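Local coordinates for protein phospholethanolamine N-methyltransferase 2 (Haemonchus contortus, PDB 4KRI) that probably catalyses S-adenosylmethionine-dependent N-methylation of phosphoethanolamine derivatives on the nematode route to phosphocholine, at residues A[380-394]-A[403-417]. Sequence-based numbering, arbitrary orientation.
With 1SH (2-(methylamino)ethyl dihydrogen phosphate), chain E.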
loop_
_atom_site.group_PDB
_atom_site.type_symbol
_atom_site.label_atom_id
_atom_site.label_comp_id
_atom_site.label_asym_id
_atom_site.label_seq_id
_atom_site.Cartn_x
_atom_site.Cartn_y
_atom_site.Cartn_z
ATOM N N LEU A 380 -24.214 -3.764 9.876
ATOM C CA LEU A 380 -24.781 -4.079 8.564
ATOM C C LEU A 380 -26.218 -3.588 8.469
ATOM O O LEU A 380 -26.633 -3.042 7.441
ATOM C CB LEU A 380 -24.718 -5.583 8.286
ATOM C CG LEU A 380 -23.339 -6.203 8.034
ATOM C CD1 LEU A 380 -23.437 -7.718 8.089
ATOM C CD2 LEU A 380 -22.793 -5.768 6.692
ATOM N N LEU A 381 -26.972 -3.763 9.551
ATOM C CA LEU A 381 -28.371 -3.325 9.585
ATOM C C LEU A 381 -28.518 -1.804 9.489
ATOM O O LEU A 381 -29.391 -1.301 8.776
ATOM C CB LEU A 381 -29.062 -3.816 10.860
ATOM C CG LEU A 381 -29.286 -5.325 10.940
ATOM C CD1 LEU A 381 -29.801 -5.736 12.313
ATOM C CD2 LEU A 381 -30.257 -5.753 9.859
ATOM N N GLU A 382 -27.676 -1.089 10.231
ATOM C CA GLU A 382 -27.685 0.371 10.239
ATOM C C GLU A 382 -27.262 0.891 8.878
ATOM O O GLU A 382 -27.912 1.763 8.297
ATOM C CB GLU A 382 -26.729 0.888 11.317
ATOM C CG GLU A 382 -26.606 2.405 11.393
ATOM C CD GLU A 382 -25.895 2.872 12.656
ATOM O OE1 GLU A 382 -25.392 2.011 13.414
ATOM O OE2 GLU A 382 -25.845 4.100 12.895
ATOM N N GLU A 383 -26.154 0.354 8.377
ATOM C CA GLU A 383 -25.646 0.743 7.073
ATOM C C GLU A 383 -26.709 0.543 5.994
ATOM O O GLU A 383 -26.935 1.429 5.169
ATOM C CB GLU A 383 -24.346 -0.016 6.758
ATOM C CG GLU A 383 -23.131 0.561 7.502
ATOM C CD GLU A 383 -21.856 -0.259 7.335
ATOM O OE1 GLU A 383 -20.781 0.235 7.735
ATOM O OE2 GLU A 383 -21.925 -1.402 6.832
ATOM N N ARG A 384 -27.394 -0.596 6.022
ATOM C CA ARG A 384 -28.384 -0.880 4.985
ATOM C C ARG A 384 -29.607 0.032 5.034
ATOM O O ARG A 384 -30.149 0.398 3.987
ATOM C CB ARG A 384 -28.828 -2.344 4.984
ATOM C CG ARG A 384 -29.605 -2.704 3.721
ATOM C CD ARG A 384 -30.197 -4.078 3.806
ATOM N NE ARG A 384 -31.095 -4.183 4.948
ATOM C CZ ARG A 384 -31.712 -5.301 5.304
ATOM N NH1 ARG A 384 -31.531 -6.409 4.597
ATOM N NH2 ARG A 384 -32.514 -5.310 6.360
ATOM N N GLU A 385 -30.052 0.404 6.230
ATOM C CA GLU A 385 -31.190 1.313 6.301
ATOM C C GLU A 385 -30.775 2.651 5.696
ATOM O O GLU A 385 -31.598 3.369 5.137
ATOM C CB GLU A 385 -31.694 1.488 7.734
ATOM C CG GLU A 385 -33.119 2.039 7.817
ATOM C CD GLU A 385 -34.155 1.125 7.163
ATOM O OE1 GLU A 385 -33.922 -0.106 7.098
ATOM O OE2 GLU A 385 -35.203 1.637 6.714
ATOM N N ARG A 386 -29.483 2.960 5.783
ATOM C CA ARG A 386 -28.944 4.197 5.217
ATOM C C ARG A 386 -28.925 4.209 3.678
ATOM O O ARG A 386 -29.417 5.163 3.075
ATOM C CB ARG A 386 -27.562 4.508 5.804
ATOM C CG ARG A 386 -27.191 5.987 5.793
ATOM C CD ARG A 386 -26.164 6.313 6.875
ATOM N NE ARG A 386 -24.890 5.627 6.662
ATOM C CZ ARG A 386 -24.230 4.965 7.609
ATOM N NH1 ARG A 386 -24.722 4.901 8.838
ATOM N NH2 ARG A 386 -23.074 4.374 7.329
ATOM N N ILE A 387 -28.375 3.167 3.043
ATOM C CA ILE A 387 -28.413 3.072 1.573
ATOM C C ILE A 387 -29.847 3.025 1.044
ATOM O O ILE A 387 -30.164 3.635 0.023
ATOM C CB ILE A 387 -27.655 1.834 0.983
ATOM C CG1 ILE A 387 -27.923 0.560 1.786
ATOM C CG2 ILE A 387 -26.174 2.079 0.862
ATOM C CD1 ILE A 387 -27.179 -0.666 1.260
ATOM N N GLU A 388 -30.700 2.277 1.736
ATOM C CA GLU A 388 -32.105 2.152 1.363
ATOM C C GLU A 388 -32.822 3.490 1.486
ATOM O O GLU A 388 -33.696 3.813 0.682
ATOM C CB GLU A 388 -32.802 1.105 2.239
ATOM C CG GLU A 388 -32.665 -0.331 1.746
ATOM C CD GLU A 388 -33.371 -1.328 2.647
ATOM O OE1 GLU A 388 -33.624 -0.989 3.824
ATOM O OE2 GLU A 388 -33.674 -2.448 2.182
ATOM N N GLN A 389 -32.449 4.270 2.494
ATOM C CA GLN A 389 -33.116 5.541 2.755
ATOM C C GLN A 389 -32.601 6.672 1.862
ATOM O O GLN A 389 -33.355 7.574 1.499
ATOM C CB GLN A 389 -32.977 5.920 4.231
ATOM C CG GLN A 389 -33.892 7.043 4.684
ATOM C CD GLN A 389 -34.006 7.134 6.194
ATOM O OE1 GLN A 389 -34.190 8.214 6.747
ATOM N NE2 GLN A 389 -33.904 5.994 6.868
ATOM N N ASP A 390 -31.323 6.617 1.505
ATOM C CA ASP A 390 -30.712 7.680 0.711
ATOM C C ASP A 390 -30.489 7.268 -0.741
ATOM O O ASP A 390 -29.645 7.842 -1.428
ATOM C CB ASP A 390 -29.395 8.134 1.343
ATOM C CG ASP A 390 -29.594 8.817 2.677
ATOM O OD1 ASP A 390 -30.733 9.250 2.954
ATOM O OD2 ASP A 390 -28.612 8.930 3.441
ATOM N N LYS A 391 -31.254 6.273 -1.186
ATOM C CA LYS A 391 -31.262 5.799 -2.572
ATOM C C LYS A 391 -31.153 6.919 -3.619
ATOM O O LYS A 391 -30.294 6.877 -4.500
ATOM C CB LYS A 391 -32.541 4.994 -2.805
ATOM C CG LYS A 391 -32.718 4.410 -4.193
ATOM C CD LYS A 391 -33.972 3.550 -4.223
ATOM C CE LYS A 391 -34.102 2.774 -5.513
ATOM N NZ LYS A 391 -35.258 1.841 -5.437
ATOM N N GLU A 392 -32.016 7.924 -3.500
ATOM C CA GLU A 392 -32.104 9.013 -4.474
ATOM C C GLU A 392 -30.818 9.842 -4.595
ATOM O O GLU A 392 -30.452 10.284 -5.685
ATOM C CB GLU A 392 -33.284 9.921 -4.118
ATOM C CG GLU A 392 -33.591 11.004 -5.135
ATOM C CD GLU A 392 -34.820 11.808 -4.759
ATOM O OE1 GLU A 392 -35.259 11.707 -3.592
ATOM O OE2 GLU A 392 -35.355 12.531 -5.625
ATOM N N THR A 393 -30.140 10.059 -3.474
ATOM C CA THR A 393 -28.890 10.811 -3.491
ATOM C C THR A 393 -27.751 9.946 -4.044
ATOM O O THR A 393 -26.815 10.459 -4.661
ATOM C CB THR A 393 -28.534 11.359 -2.087
ATOM O OG1 THR A 393 -29.626 12.143 -1.588
ATOM C CG2 THR A 393 -27.276 12.226 -2.134
ATOM N N PHE A 394 -27.845 8.635 -3.830
ATOM C CA PHE A 394 -26.859 7.688 -4.351
ATOM C C PHE A 394 -26.925 7.610 -5.878
ATOM O O PHE A 394 -25.897 7.640 -6.558
ATOM C CB PHE A 394 -27.084 6.294 -3.746
ATOM C CG PHE A 394 -26.028 5.283 -4.122
ATOM C CD1 PHE A 394 -24.898 5.114 -3.332
ATOM C CD2 PHE A 394 -26.165 4.498 -5.260
ATOM C CE1 PHE A 394 -23.922 4.184 -3.673
ATOM C CE2 PHE A 394 -25.192 3.570 -5.607
ATOM C CZ PHE A 394 -24.072 3.409 -4.810
ATOM N N TYR A 403 -25.763 0.475 -7.170
ATOM C CA TYR A 403 -26.715 0.539 -6.061
ATOM C C TYR A 403 -27.259 -0.829 -5.650
ATOM O O TYR A 403 -27.248 -1.180 -4.469
ATOM C CB TYR A 403 -27.884 1.489 -6.377
ATOM C CG TYR A 403 -28.917 1.498 -5.274
ATOM C CD1 TYR A 403 -28.692 2.190 -4.087
ATOM C CD2 TYR A 403 -30.106 0.791 -5.403
ATOM C CE1 TYR A 403 -29.634 2.179 -3.064
ATOM C CE2 TYR A 403 -31.044 0.780 -4.390
ATOM C CZ TYR A 403 -30.801 1.480 -3.227
ATOM O OH TYR A 403 -31.735 1.461 -2.214
ATOM N N ASP A 404 -27.750 -1.597 -6.618
ATOM C CA ASP A 404 -28.300 -2.913 -6.310
ATOM C C ASP A 404 -27.238 -3.855 -5.727
ATOM O O ASP A 404 -27.538 -4.672 -4.854
ATOM C CB ASP A 404 -28.963 -3.530 -7.544
ATOM C CG ASP A 404 -30.138 -2.703 -8.054
ATOM O OD1 ASP A 404 -30.787 -2.012 -7.235
ATOM O OD2 ASP A 404 -30.414 -2.745 -9.275
ATOM N N GLY A 405 -26.001 -3.727 -6.202
ATOM C CA GLY A 405 -24.899 -4.529 -5.694
ATOM C C GLY A 405 -24.598 -4.264 -4.228
ATOM O O GLY A 405 -24.199 -5.174 -3.486
ATOM N N LEU A 406 -24.775 -3.016 -3.802
ATOM C CA LEU A 406 -24.604 -2.684 -2.390
ATOM C C LEU A 406 -25.743 -3.278 -1.561
ATOM O O LEU A 406 -25.517 -3.880 -0.509
ATOM C CB LEU A 406 -24.545 -1.173 -2.175
ATOM C CG LEU A 406 -23.241 -0.410 -2.395
ATOM C CD1 LEU A 406 -23.394 1.016 -1.893
ATOM C CD2 LEU A 406 -22.068 -1.113 -1.705
ATOM N N VAL A 407 -26.971 -3.099 -2.036
ATOM C CA VAL A 407 -28.134 -3.608 -1.321
ATOM C C VAL A 407 -28.084 -5.127 -1.186
ATOM O O VAL A 407 -28.293 -5.669 -0.097
ATOM C CB VAL A 407 -29.451 -3.192 -2.008
ATOM C CG1 VAL A 407 -30.632 -3.991 -1.452
ATOM C CG2 VAL A 407 -29.684 -1.702 -1.835
ATOM N N SER A 408 -27.789 -5.808 -2.291
ATOM C CA SER A 408 -27.755 -7.266 -2.298
ATOM C C SER A 408 -26.568 -7.802 -1.513
ATOM O O SER A 408 -26.645 -8.871 -0.916
ATOM C CB SER A 408 -27.702 -7.790 -3.729
ATOM O OG SER A 408 -28.934 -7.553 -4.383
ATOM N N GLY A 409 -25.469 -7.060 -1.518
ATOM C CA GLY A 409 -24.302 -7.485 -0.773
ATOM C C GLY A 409 -24.563 -7.464 0.716
ATOM O O GLY A 409 -24.172 -8.377 1.450
ATOM N N TRP A 410 -25.223 -6.412 1.177
ATOM C CA TRP A 410 -25.473 -6.278 2.605
ATOM C C TRP A 410 -26.524 -7.293 3.054
ATOM O O TRP A 410 -26.379 -7.919 4.110
ATOM C CB TRP A 410 -25.830 -4.826 2.955
ATOM C CG TRP A 410 -24.642 -4.030 3.443
ATOM C CD1 TRP A 410 -24.491 -3.476 4.681
ATOM C CD2 TRP A 410 -23.428 -3.728 2.722
ATOM N NE1 TRP A 410 -23.274 -2.843 4.774
ATOM C CE2 TRP A 410 -22.605 -2.978 3.585
ATOM C CE3 TRP A 410 -22.972 -4.003 1.426
ATOM C CZ2 TRP A 410 -21.343 -2.502 3.200
ATOM C CZ3 TRP A 410 -21.709 -3.524 1.044
ATOM C CH2 TRP A 410 -20.914 -2.791 1.932
ATOM N N LYS A 411 -27.551 -7.493 2.230
ATOM C CA LYS A 411 -28.524 -8.557 2.479
ATOM C C LYS A 411 -27.819 -9.911 2.622
ATOM O O LYS A 411 -28.061 -10.650 3.574
ATOM C CB LYS A 411 -29.560 -8.624 1.350
ATOM C CG LYS A 411 -30.651 -9.664 1.598
ATOM C CD LYS A 411 -31.495 -9.936 0.360
ATOM C CE LYS A 411 -32.503 -11.065 0.629
ATOM N NZ LYS A 411 -33.305 -11.456 -0.573
ATOM N N SER A 412 -26.925 -10.214 1.682
ATOM C CA SER A 412 -26.188 -11.477 1.701
ATOM C C SER A 412 -25.306 -11.682 2.935
ATOM O O SER A 412 -25.300 -12.765 3.526
ATOM C CB SER A 412 -25.356 -11.626 0.426
ATOM O OG SER A 412 -26.200 -11.834 -0.694
ATOM N N LYS A 413 -24.551 -10.657 3.318
ATOM C CA LYS A 413 -23.706 -10.758 4.506
ATOM C C LYS A 413 -24.521 -11.051 5.764
ATOM O O LYS A 413 -24.096 -11.825 6.620
ATOM C CB LYS A 413 -22.832 -9.505 4.661
ATOM C CG LYS A 413 -21.644 -9.518 3.704
ATOM C CD LYS A 413 -20.792 -8.270 3.813
ATOM C CE LYS A 413 -21.447 -7.101 3.110
ATOM N NZ LYS A 413 -20.478 -5.975 3.041
ATOM N N LEU A 414 -25.708 -10.464 5.854
ATOM C CA LEU A 414 -26.598 -10.737 6.974
ATOM C C LEU A 414 -26.966 -12.227 7.051
ATOM O O LEU A 414 -26.934 -12.827 8.128
ATOM C CB LEU A 414 -27.844 -9.841 6.896
ATOM C CG LEU A 414 -27.512 -8.391 7.279
ATOM C CD1 LEU A 414 -28.602 -7.406 6.876
ATOM C CD2 LEU A 414 -27.239 -8.305 8.775
ATOM N N GLN A 415 -27.267 -12.835 5.908
ATOM C CA GLN A 415 -27.530 -14.271 5.878
ATOM C C GLN A 415 -26.275 -15.119 6.167
ATOM O O GLN A 415 -26.365 -16.184 6.791
ATOM C CB GLN A 415 -28.169 -14.678 4.547
ATOM C CG GLN A 415 -28.654 -16.125 4.528
ATOM C CD GLN A 415 -29.657 -16.426 5.640
ATOM O OE1 GLN A 415 -30.644 -15.705 5.816
ATOM N NE2 GLN A 415 -29.401 -17.494 6.400
ATOM N N TYR A 416 -25.110 -14.651 5.720
ATOM C CA TYR A 416 -23.857 -15.350 5.998
ATOM C C TYR A 416 -23.585 -15.356 7.496
ATOM O O TYR A 416 -23.046 -16.325 8.038
ATOM C CB TYR A 416 -22.674 -14.682 5.284
ATOM C CG TYR A 416 -22.769 -14.628 3.779
ATOM C CD1 TYR A 416 -23.557 -15.528 3.077
ATOM C CD2 TYR A 416 -22.061 -13.675 3.059
ATOM C CE1 TYR A 416 -23.640 -15.478 1.705
ATOM C CE2 TYR A 416 -22.143 -13.617 1.684
ATOM C CZ TYR A 416 -22.933 -14.523 1.015
ATOM O OH TYR A 416 -23.017 -14.470 -0.356
ATOM N N ILE A 417 -23.943 -14.263 8.160
ATOM C CA ILE A 417 -23.808 -14.188 9.608
ATOM C C ILE A 417 -24.777 -15.165 10.262
ATOM O O ILE A 417 -24.428 -15.865 11.211
ATOM C CB ILE A 417 -24.106 -12.779 10.125
ATOM C CG1 ILE A 417 -22.948 -11.844 9.792
ATOM C CG2 ILE A 417 -24.342 -12.791 11.632
ATOM C CD1 ILE A 417 -23.126 -10.460 10.355
HETATM O O4 1SH E . -18.006 -6.729 2.576
HETATM P P1 1SH E . -17.207 -6.772 1.276
HETATM O O1 1SH E . -16.800 -8.147 0.918
HETATM O O3 1SH E . -18.073 -6.149 0.116
HETATM O O2 1SH E . -15.882 -5.929 1.482
HETATM C C1 1SH E . -15.982 -4.682 1.937
HETATM C C2 1SH E . -14.672 -4.006 2.321
HETATM N N1 1SH E . -13.960 -4.549 3.445
HETATM C C3 1SH E . -12.707 -3.889 3.520
#
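W410 is held by E383 and L380 in two different ways. Its indole N-H lies in line with OE2 of E383, NE1 to OE2 being 2.9 Å at 166°; the acceptor is in the ring plane and is met on its anti side. The other carboxylate oxygen, OE1, takes the backbone N-H of G205, so a buried acid has both oxygens bonded. L380 comes from a different direction: its CD2 lies over the five-membered ring, 3.8 Å from the centroid, a CH-pi contact that suits a branched aliphatic chain. With CG beside the backbone N, L380 acts as a knob in the hole formed by W410, K413, L414 and I417, its CD1 meeting CD1 of I417 tip to tip at 3.6 Å. Nearer the solvent, CD1 of L414 sits over one face of the R384 guanidinium, 3.8 Å from NH1.

At the other end, the Y403 ring packs against the junction where helix 380-389 ends and helix 391-394 begins. The K391 chain, extended from CG onward, crosses the ring at about a right angle and lays CG over its face, 4.1 Å from the centroid. F394 brings CE2 to 3.5 Å from CB of Y403, the two ring planes inclined at 55°, and its CE1 touches CD1 of L406. I387 fills the middle with methyls against L406 and V407.

K413 bends at its third torsion to bring NZ within 2.6 Å of O4 of the bound phosphomonomethylethanolamine. The result is an antiparallel pair of helices, 373-389 and 400-418, joined through the short helix 391-395; segments 380-389 and 403-417 run at 158°, flanking the phosphobase pocket of a Rossmann-like methyltransferase domain.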